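Local coordinates for UDP-N-acetylglucosamine 2-epimerase (Methanocaldococcus jannaschii, PDB 4NES), which probably catalyses the reversible epimerization at C-2 of UDP-N-acetylglucosamine to UDP-N-acetylmannosamine, the activated donor of ManNAc residues, at residues 149-154 with 159-164; 142-147 with 355-360; 280-285 with 336-341. All blocks are in the same frame, centred on the assembly; numbering follows the deposited sequence.

Interaction 1 (149-154 with 159-164); sequences IAKNNL and IEENKI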
loop_
_atom_site.group_PDB
_atom_site.type_symbol
_atom_site.label_atom_id
_atom_site.label_comp_id
_atom_site.label_asym_id
_atom_site.label_seq_id
_atom_site.Cartn_x
_atom_site.Cartn_y
_atom_site.Cartn_z
ATOM N N ILE A 149 22.760 -3.161 -1.432
ATOM C CA ILE A 149 21.898 -3.037 -2.614
ATOM C C ILE A 149 20.464 -2.704 -2.206
ATOM O O ILE A 149 19.838 -1.796 -2.758
ATOM C CB ILE A 149 21.897 -4.323 -3.463
ATOM C CG1 ILE A 149 23.257 -4.499 -4.145
ATOM C CG2 ILE A 149 20.764 -4.297 -4.483
ATOM C CD1 ILE A 149 23.694 -3.296 -4.942
ATOM N N ALA A 150 19.952 -3.429 -1.219
ATOM C CA ALA A 150 18.612 -3.197 -0.706
ATOM C C ALA A 150 18.496 -1.805 -0.088
ATOM O O ALA A 150 17.508 -1.096 -0.315
ATOM C CB ALA A 150 18.241 -4.276 0.304
ATOM N N LYS A 151 19.500 -1.391 0.688
ATOM C CA LYS A 151 19.497 -0.037 1.245
ATOM C C LYS A 151 19.443 1.005 0.137
ATOM O O LYS A 151 18.678 1.966 0.207
ATOM C CB LYS A 151 20.720 0.202 2.132
ATOM C CG LYS A 151 20.889 1.670 2.493
ATOM C CD LYS A 151 21.894 1.862 3.603
ATOM C CE LYS A 151 22.057 3.348 3.930
ATOM N NZ LYS A 151 23.008 3.556 5.064
ATOM N N ASN A 152 20.249 0.810 -0.896
ATOM C CA ASN A 152 20.263 1.754 -2.006
ATOM C C ASN A 152 18.931 1.795 -2.753
ATOM O O ASN A 152 18.496 2.867 -3.191
ATOM C CB ASN A 152 21.444 1.477 -2.937
ATOM C CG ASN A 152 22.764 1.888 -2.324
ATOM O OD1 ASN A 152 22.811 2.775 -1.476
ATOM N ND2 ASN A 152 23.843 1.250 -2.752
ATOM N N ASN A 153 18.278 0.645 -2.891
ATOM C CA ASN A 153 16.922 0.604 -3.445
ATOM C C ASN A 153 15.968 1.493 -2.659
ATOM O O ASN A 153 15.170 2.249 -3.241
ATOM C CB ASN A 153 16.383 -0.825 -3.455
ATOM C CG ASN A 153 17.033 -1.685 -4.505
ATOM O OD1 ASN A 153 17.657 -1.184 -5.451
ATOM N ND2 ASN A 153 16.871 -2.990 -4.367
ATOM N N LEU A 154 16.040 1.405 -1.336
ATOM C CA LEU A 154 15.187 2.204 -0.476
ATOM C C LEU A 154 15.501 3.696 -0.590
ATOM O O LEU A 154 14.587 4.520 -0.683
ATOM C CB LEU A 154 15.330 1.740 0.971
ATOM C CG LEU A 154 14.841 0.308 1.178
ATOM C CD1 LEU A 154 15.346 -0.277 2.477
ATOM C CD2 LEU A 154 13.318 0.267 1.148
ATOM N N ILE A 159 13.172 7.023 0.785
ATOM C CA ILE A 159 13.004 6.673 2.189
ATOM C C ILE A 159 14.168 7.240 2.991
ATOM O O ILE A 159 15.313 7.220 2.545
ATOM C CB ILE A 159 12.874 5.146 2.353
ATOM C CG1 ILE A 159 11.501 4.704 1.836
ATOM C CG2 ILE A 159 13.048 4.707 3.812
ATOM C CD1 ILE A 159 11.423 3.247 1.491
ATOM N N GLU A 160 13.861 7.779 4.167
ATOM C CA GLU A 160 14.861 8.437 4.996
ATOM C C GLU A 160 15.914 7.458 5.514
ATOM O O GLU A 160 15.588 6.362 6.005
ATOM C CB GLU A 160 14.183 9.164 6.158
ATOM C CG GLU A 160 12.804 8.623 6.526
ATOM C CD GLU A 160 11.677 9.048 5.575
ATOM O OE1 GLU A 160 11.374 10.257 5.487
ATOM O OE2 GLU A 160 11.084 8.166 4.919
ATOM N N GLU A 161 17.178 7.852 5.404
ATOM C CA GLU A 161 18.268 6.960 5.750
ATOM C C GLU A 161 18.219 6.504 7.205
ATOM O O GLU A 161 18.634 5.383 7.518
ATOM C CB GLU A 161 19.627 7.593 5.435
ATOM C CG GLU A 161 20.786 6.607 5.571
ATOM C CD GLU A 161 22.075 7.103 4.955
ATOM O OE1 GLU A 161 22.069 8.205 4.369
ATOM O OE2 GLU A 161 23.095 6.387 5.057
ATOM N N ASN A 162 17.711 7.346 8.103
ATOM C CA ASN A 162 17.720 6.970 9.517
ATOM C C ASN A 162 16.749 5.844 9.877
ATOM O O ASN A 162 16.810 5.299 10.983
ATOM C CB ASN A 162 17.564 8.184 10.450
ATOM C CG ASN A 162 16.227 8.881 10.308
ATOM O OD1 ASN A 162 15.361 8.463 9.540
ATOM N ND2 ASN A 162 16.048 9.957 11.068
ATOM N N LYS A 163 15.882 5.483 8.932
ATOM C CA LYS A 163 14.968 4.358 9.097
ATOM C C LYS A 163 15.587 3.029 8.662
ATOM O O LYS A 163 15.034 1.963 8.940
ATOM C CB LYS A 163 13.716 4.565 8.251
ATOM C CG LYS A 163 12.750 5.658 8.686
ATOM C CD LYS A 163 11.534 5.615 7.762
ATOM C CE LYS A 163 10.337 6.360 8.324
ATOM N NZ LYS A 163 10.613 7.797 8.575
ATOM N N ILE A 164 16.711 3.100 7.958
ATOM C CA ILE A 164 17.282 1.930 7.288
ATOM C C ILE A 164 18.482 1.371 8.041
ATOM O O ILE A 164 19.411 2.107 8.384
ATOM C CB ILE A 164 17.727 2.280 5.854
ATOM C CG1 ILE A 164 16.593 2.954 5.088
ATOM C CG2 ILE A 164 18.177 1.023 5.112
ATOM C CD1 ILE A 164 17.064 3.564 3.780
#
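Leu154, Ile164 and Lys151 carry most of this contact, in which the helix of a beta-alpha-beta crossover meets the loop that follows it. Helix 148-156 leaves the parallel sheet after strand 142-145, and residues 159-163 bring the chain back to edge strand 164-166, as in the Rossmann-like domains of the GT-B fold. Leu154 is the hub. Leu154 CB lies 3.8 Å from Ile164 CD1, while its CD2 methyl meets Ile159 CD1 at 3.5 Å, so one leucine joins the start and the end of the returning loop. Leu143 of the preceding strand 142-145 also touches Leu154 and Ile159, which places this apolar cluster against the sheet. Lys151 works at the outer side. With CG anti to the backbone N (chi1 169°) and every later bond extended, its methylene chain passes over the CG2 branch of Ile164, Lys151 CG standing 3.8 Å from Ile164 CG2, before the ammonium NZ meets the carboxylate of Glu161 in a salt bridge. Shortening Lys151 to an alanine is likely to leave the Glu161 carboxylate without this charged mate and to strip the methylene cover from one side of Ile164 CG2. The backbone ties the two parts as well: Ile159 N donates to Leu154 O at 3.2 Å. In the salt bridge, NZ of Lys151 approaches OE2 of Glu161 at 2.8 Å from the anti side, 28° out of the carboxylate plane.

Interaction 2 (142-147 with 355-360); sequences YLFAPT and ERIVRI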
loop_
_atom_site.group_PDB
_atom_site.type_symbol
_atom_site.label_atom_id
_atom_site.label_comp_id
_atom_site.label_asym_id
_atom_site.label_seq_id
_atom_site.Cartn_x
_atom_site.Cartn_y
_atom_site.Cartn_z
ATOM N N TYR A 142 10.966 0.992 10.682
ATOM C CA TYR A 142 12.287 0.374 10.686
ATOM C C TYR A 142 12.362 -0.518 9.463
ATOM O O TYR A 142 11.484 -1.366 9.252
ATOM C CB TYR A 142 12.498 -0.489 11.933
ATOM C CG TYR A 142 12.367 0.241 13.243
ATOM C CD1 TYR A 142 11.122 0.433 13.822
ATOM C CD2 TYR A 142 13.490 0.711 13.918
ATOM C CE1 TYR A 142 10.993 1.084 15.025
ATOM C CE2 TYR A 142 13.362 1.370 15.132
ATOM C CZ TYR A 142 12.111 1.549 15.674
ATOM O OH TYR A 142 11.961 2.199 16.880
ATOM N N LEU A 143 13.419 -0.348 8.671
ATOM C CA LEU A 143 13.603 -1.125 7.452
ATOM C C LEU A 143 14.885 -1.910 7.604
ATOM O O LEU A 143 15.981 -1.343 7.553
ATOM C CB LEU A 143 13.659 -0.216 6.230
ATOM C CG LEU A 143 12.285 0.415 5.989
ATOM C CD1 LEU A 143 12.214 1.834 6.496
ATOM C CD2 LEU A 143 11.885 0.346 4.531
ATOM N N PHE A 144 14.738 -3.204 7.844
ATOM C CA PHE A 144 15.887 -4.063 8.076
ATOM C C PHE A 144 16.309 -4.680 6.755
ATOM O O PHE A 144 15.778 -5.702 6.328
ATOM C CB PHE A 144 15.554 -5.110 9.141
ATOM C CG PHE A 144 15.266 -4.505 10.480
ATOM C CD1 PHE A 144 16.270 -3.840 11.165
ATOM C CD2 PHE A 144 13.993 -4.558 11.038
ATOM C CE1 PHE A 144 16.027 -3.262 12.400
ATOM C CE2 PHE A 144 13.742 -3.989 12.276
ATOM C CZ PHE A 144 14.757 -3.335 12.957
ATOM N N ALA A 145 17.267 -4.023 6.109
ATOM C CA ALA A 145 17.733 -4.401 4.783
ATOM C C ALA A 145 18.814 -5.470 4.885
ATOM O O ALA A 145 19.651 -5.439 5.792
ATOM C CB ALA A 145 18.260 -3.173 4.049
ATOM N N PRO A 146 18.797 -6.447 3.971
ATOM C CA PRO A 146 19.805 -7.512 4.109
ATOM C C PRO A 146 21.159 -7.115 3.532
ATOM O O PRO A 146 22.179 -7.672 3.952
ATOM C CB PRO A 146 19.203 -8.667 3.304
ATOM C CG PRO A 146 18.350 -7.971 2.273
ATOM C CD PRO A 146 17.754 -6.789 2.990
ATOM N N THR A 147 21.179 -6.169 2.600
ATOM C CA THR A 147 22.401 -5.795 1.897
ATOM C C THR A 147 22.414 -4.309 1.576
ATOM O O THR A 147 21.388 -3.626 1.657
ATOM C CB THR A 147 22.510 -6.504 0.532
ATOM O OG1 THR A 147 21.420 -6.083 -0.301
ATOM C CG2 THR A 147 22.483 -8.012 0.673
ATOM N N GLU A 355 19.558 -11.200 16.242
ATOM C CA GLU A 355 19.963 -10.511 17.459
ATOM C C GLU A 355 20.112 -9.014 17.215
ATOM O O GLU A 355 19.719 -8.211 18.060
ATOM C CB GLU A 355 21.247 -11.128 18.017
ATOM C CG GLU A 355 21.039 -12.494 18.689
ATOM C CD GLU A 355 20.490 -12.408 20.103
ATOM O OE1 GLU A 355 20.236 -11.287 20.594
ATOM O OE2 GLU A 355 20.328 -13.475 20.737
ATOM N N ARG A 356 20.659 -8.637 16.061
ATOM C CA ARG A 356 20.855 -7.216 15.758
ATOM C C ARG A 356 19.517 -6.489 15.617
ATOM O O ARG A 356 19.347 -5.380 16.123
ATOM C CB ARG A 356 21.698 -7.036 14.498
ATOM C CG ARG A 356 21.776 -5.599 13.993
ATOM C CD ARG A 356 22.988 -4.841 14.516
ATOM N NE ARG A 356 23.230 -3.644 13.710
ATOM C CZ ARG A 356 22.908 -2.408 14.065
ATOM N NH1 ARG A 356 22.346 -2.183 15.233
ATOM N NH2 ARG A 356 23.152 -1.397 13.234
ATOM N N ILE A 357 18.565 -7.136 14.951
ATOM C CA ILE A 357 17.218 -6.587 14.795
ATOM C C ILE A 357 16.555 -6.341 16.143
ATOM O O ILE A 357 16.010 -5.260 16.383
ATOM C CB ILE A 357 16.359 -7.519 13.937
ATOM C CG1 ILE A 357 16.802 -7.408 12.478
ATOM C CG2 ILE A 357 14.873 -7.151 14.050
ATOM C CD1 ILE A 357 16.234 -8.501 11.576
ATOM N N VAL A 358 16.636 -7.317 17.043
ATOM C CA VAL A 358 16.040 -7.155 18.362
ATOM C C VAL A 358 16.734 -6.046 19.164
ATOM O O VAL A 358 16.074 -5.285 19.872
ATOM C CB VAL A 358 16.004 -8.501 19.127
ATOM C CG1 VAL A 358 15.528 -8.318 20.554
ATOM C CG2 VAL A 358 15.082 -9.469 18.421
ATOM N N ARG A 359 18.060 -5.938 19.054
ATOM C CA ARG A 359 18.772 -4.843 19.720
ATOM C C ARG A 359 18.307 -3.479 19.203
ATOM O O ARG A 359 18.047 -2.565 19.989
ATOM C CB ARG A 359 20.293 -4.988 19.564
ATOM C CG ARG A 359 21.076 -3.908 20.305
ATOM C CD ARG A 359 22.583 -4.056 20.064
ATOM N NE ARG A 359 23.331 -2.888 20.531
ATOM C CZ ARG A 359 23.816 -2.753 21.760
ATOM N NH1 ARG A 359 23.627 -3.711 22.657
ATOM N NH2 ARG A 359 24.488 -1.658 22.097
ATOM N N ILE A 360 18.182 -3.347 17.886
ATOM C CA ILE A 360 17.721 -2.087 17.304
ATOM C C ILE A 360 16.323 -1.717 17.789
ATOM O O ILE A 360 16.066 -0.556 18.130
ATOM C CB ILE A 360 17.784 -2.110 15.757
ATOM C CG1 ILE A 360 19.243 -2.141 15.302
ATOM C CG2 ILE A 360 17.066 -0.892 15.149
ATOM C CD1 ILE A 360 19.452 -2.558 13.853
#
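A strand of the seven-stranded parallel sheet and the C-terminal helix lying over it meet here through two isoleucines and two aromatic rings, of which Phe144 has the larger share. Phe144, on strand 142-145, directs its side chain at helix 353-363 and is touched in two different ways. Ile357 comes over one face: its CG2 methyl sits 4.0 Å from the centroid of the Phe144 ring, 18° off the normal, a CH-pi contact, while its CG1 lies against the CG and CD1 end of the same ring. Because Ile357 CG2 is anti to the backbone N and CG1 beside it (chi1 -73°), both branches can spread across that face. Ile360, one turn on, takes the edge, its CG2 near the ring plane and 3.8 Å from Phe144 CE1. In this half of the GT-B fold the N-terminal sheet is thus backed by a helix from the far end of the chain, running nearly antiparallel to the strand at 163°, with the short segment axes 10.6 Å apart. Helix 10-23 adjoins it, Ile19 touching Ile357, and Ala114 of the neighbouring strand packs on both aromatic residues. The same CG2 of Ile360 also reaches the Tyr142 ring obliquely, at 4.1 Å from CD2.

Interaction 3 (280-285 with 336-341); sequences NAELIL and IMLNKK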
loop_
_atom_site.group_PDB
_atom_site.type_symbol
_atom_site.label_atom_id
_atom_site.label_comp_id
_atom_site.label_asym_id
_atom_site.label_seq_id
_atom_site.Cartn_x
_atom_site.Cartn_y
_atom_site.Cartn_z
ATOM N N ASN A 280 23.064 -31.356 -0.057
ATOM C CA ASN A 280 23.612 -32.498 -0.778
ATOM C C ASN A 280 23.287 -32.549 -2.271
ATOM O O ASN A 280 23.680 -33.478 -2.964
ATOM C CB ASN A 280 23.190 -33.799 -0.090
ATOM C CG ASN A 280 23.852 -33.978 1.258
ATOM O OD1 ASN A 280 25.016 -34.371 1.331
ATOM N ND2 ASN A 280 23.126 -33.687 2.332
ATOM N N ALA A 281 22.587 -31.538 -2.767
ATOM C CA ALA A 281 22.187 -31.496 -4.171
ATOM C C ALA A 281 23.391 -31.138 -5.039
ATOM O O ALA A 281 24.233 -30.335 -4.633
ATOM C CB ALA A 281 21.082 -30.468 -4.356
ATOM N N GLU A 282 23.480 -31.725 -6.231
ATOM C CA GLU A 282 24.546 -31.332 -7.150
ATOM C C GLU A 282 24.259 -29.934 -7.681
ATOM O O GLU A 282 25.170 -29.133 -7.905
ATOM C CB GLU A 282 24.692 -32.324 -8.301
ATOM C CG GLU A 282 25.846 -31.981 -9.245
ATOM C CD GLU A 282 26.076 -33.032 -10.310
ATOM O OE1 GLU A 282 25.144 -33.812 -10.596
ATOM O OE2 GLU A 282 27.194 -33.070 -10.867
ATOM N N LEU A 283 22.981 -29.642 -7.873
ATOM C CA LEU A 283 22.579 -28.278 -8.175
ATOM C C LEU A 283 21.107 -28.086 -7.811
ATOM O O LEU A 283 20.365 -29.058 -7.639
ATOM C CB LEU A 283 22.937 -27.893 -9.620
ATOM C CG LEU A 283 22.005 -27.992 -10.811
ATOM C CD1 LEU A 283 21.203 -26.732 -10.870
ATOM C CD2 LEU A 283 22.806 -28.161 -12.105
ATOM N N ILE A 284 20.721 -26.832 -7.595
ATOM C CA ILE A 284 19.368 -26.496 -7.180
ATOM C C ILE A 284 18.661 -25.704 -8.289
ATOM O O ILE A 284 19.234 -24.780 -8.860
ATOM C CB ILE A 284 19.398 -25.704 -5.850
ATOM C CG1 ILE A 284 19.835 -26.622 -4.702
ATOM C CG2 ILE A 284 18.043 -25.073 -5.574
ATOM C CD1 ILE A 284 20.282 -25.890 -3.440
ATOM N N LEU A 285 17.433 -26.104 -8.618
ATOM C CA LEU A 285 16.623 -25.417 -9.620
ATOM C C LEU A 285 15.401 -24.885 -8.911
ATOM O O LEU A 285 14.679 -25.642 -8.267
ATOM C CB LEU A 285 16.152 -26.405 -10.683
ATOM C CG LEU A 285 17.201 -27.326 -11.293
ATOM C CD1 LEU A 285 16.540 -28.494 -12.030
ATOM C CD2 LEU A 285 18.045 -26.528 -12.232
ATOM N N ILE A 336 27.032 -24.853 -17.398
ATOM C CA ILE A 336 27.848 -23.853 -16.718
ATOM C C ILE A 336 27.951 -24.171 -15.231
ATOM O O ILE A 336 29.045 -24.193 -14.665
ATOM C CB ILE A 336 27.255 -22.441 -16.904
ATOM C CG1 ILE A 336 27.297 -22.038 -18.386
ATOM C CG2 ILE A 336 27.988 -21.418 -16.041
ATOM C CD1 ILE A 336 26.515 -20.780 -18.705
HETATM N N MSE A 337 26.812 -24.441 -14.605
HETATM C CA MSE A 337 26.786 -24.645 -13.158
HETATM C C MSE A 337 27.370 -25.990 -12.717
HETATM O O MSE A 337 27.899 -26.104 -11.615
HETATM C CB MSE A 337 25.367 -24.453 -12.627
HETATM C CG MSE A 337 24.886 -23.015 -12.716
HETATM SE SE MSE A 337 26.220 -21.779 -12.000
HETATM C CE MSE A 337 25.045 -20.657 -10.949
ATOM N N LEU A 338 27.282 -26.998 -13.581
ATOM C CA LEU A 338 27.887 -28.305 -13.318
ATOM C C LEU A 338 29.409 -28.206 -13.202
ATOM O O LEU A 338 30.043 -29.000 -12.503
ATOM C CB LEU A 338 27.527 -29.278 -14.444
ATOM C CG LEU A 338 26.697 -30.528 -14.153
ATOM C CD1 LEU A 338 25.916 -30.413 -12.855
ATOM C CD2 LEU A 338 25.767 -30.810 -15.322
ATOM N N ASN A 339 29.988 -27.225 -13.892
ATOM C CA ASN A 339 31.437 -27.036 -13.914
ATOM C C ASN A 339 31.900 -25.860 -13.058
ATOM O O ASN A 339 33.094 -25.558 -12.985
ATOM C CB ASN A 339 31.918 -26.858 -15.354
ATOM C CG ASN A 339 31.772 -28.125 -16.177
ATOM O OD1 ASN A 339 32.672 -28.964 -16.206
ATOM N ND2 ASN A 339 30.634 -28.273 -16.848
ATOM N N LYS A 340 30.944 -25.206 -12.410
ATOM C CA LYS A 340 31.211 -24.039 -11.580
ATOM C C LYS A 340 31.915 -24.423 -10.277
ATOM O O LYS A 340 31.457 -25.309 -9.556
ATOM C CB LYS A 340 29.885 -23.335 -11.280
ATOM C CG LYS A 340 29.958 -22.222 -10.253
ATOM C CD LYS A 340 30.592 -20.972 -10.831
ATOM C CE LYS A 340 30.605 -19.859 -9.800
ATOM N NZ LYS A 340 31.413 -18.692 -10.240
ATOM N N LYS A 341 33.034 -23.768 -9.979
ATOM C CA LYS A 341 33.697 -23.961 -8.693
ATOM C C LYS A 341 32.801 -23.414 -7.589
ATOM O O LYS A 341 32.319 -22.282 -7.682
ATOM C CB LYS A 341 35.042 -23.237 -8.656
ATOM C CG LYS A 341 36.087 -23.765 -9.619
ATOM C CD LYS A 341 37.312 -22.862 -9.597
ATOM C CE LYS A 341 38.583 -23.661 -9.392
ATOM N NZ LYS A 341 38.443 -24.593 -8.241
#
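Leu338 lies across both Glu282 and Leu283, at about a right angle to each side chain, and a single methyl, CD1, makes the closest approach to both. Toward Leu283 the meeting is methyl to methyl, with Leu338 CD1 3.9 Å from Leu283 CD2. Toward Glu282 it is a flat group that is touched: the chain runs out extended, CG anti to the backbone N (chi1 -177°), and the methyl lies over one face of the carboxylate, Leu338 CD1 3.7 Å from Glu282 CD and 3.6 Å from Glu282 OE2, a van der Waals contact. The other oxygen of Glu282, OE1, is engaged in a salt bridge with Lys234, which probably fixes how the carboxylate is turned. These residues join strand 283-286 of the six-stranded parallel sheet in the C-terminal GT-B domain to the last turn of helix 327-338. Leu283 also touches Phe202 and Ile303 on the two neighbouring strands, and Tyr232, at the end of helix 215-232, meets Leu338. The aliphatic part of the acid takes a share too, Glu282 CG lying 3.9 Å from Leu338 CD1.

Overall arrangement
From the N terminus, the first segment met is strand 142-145, which opens the loop of interaction 2; the chain then closes the short loop of interaction 1, from helix 148-156 to the approach of strand 164-166. Interactions 1 and 2 touch, Leu154 packing on Leu143, with their centres 12 Å apart. Far along the sequence, interaction 3 closes a loop of 50 residues within the C-terminal half, joining strand 283-286 to the end of helix 327-338. Only then does helix 353-363 return to the N-terminal sheet and complete interaction 2, whose long loop encloses both others, themselves in series. Interaction 3 remains separate, its nearest atoms about 17 Å from either.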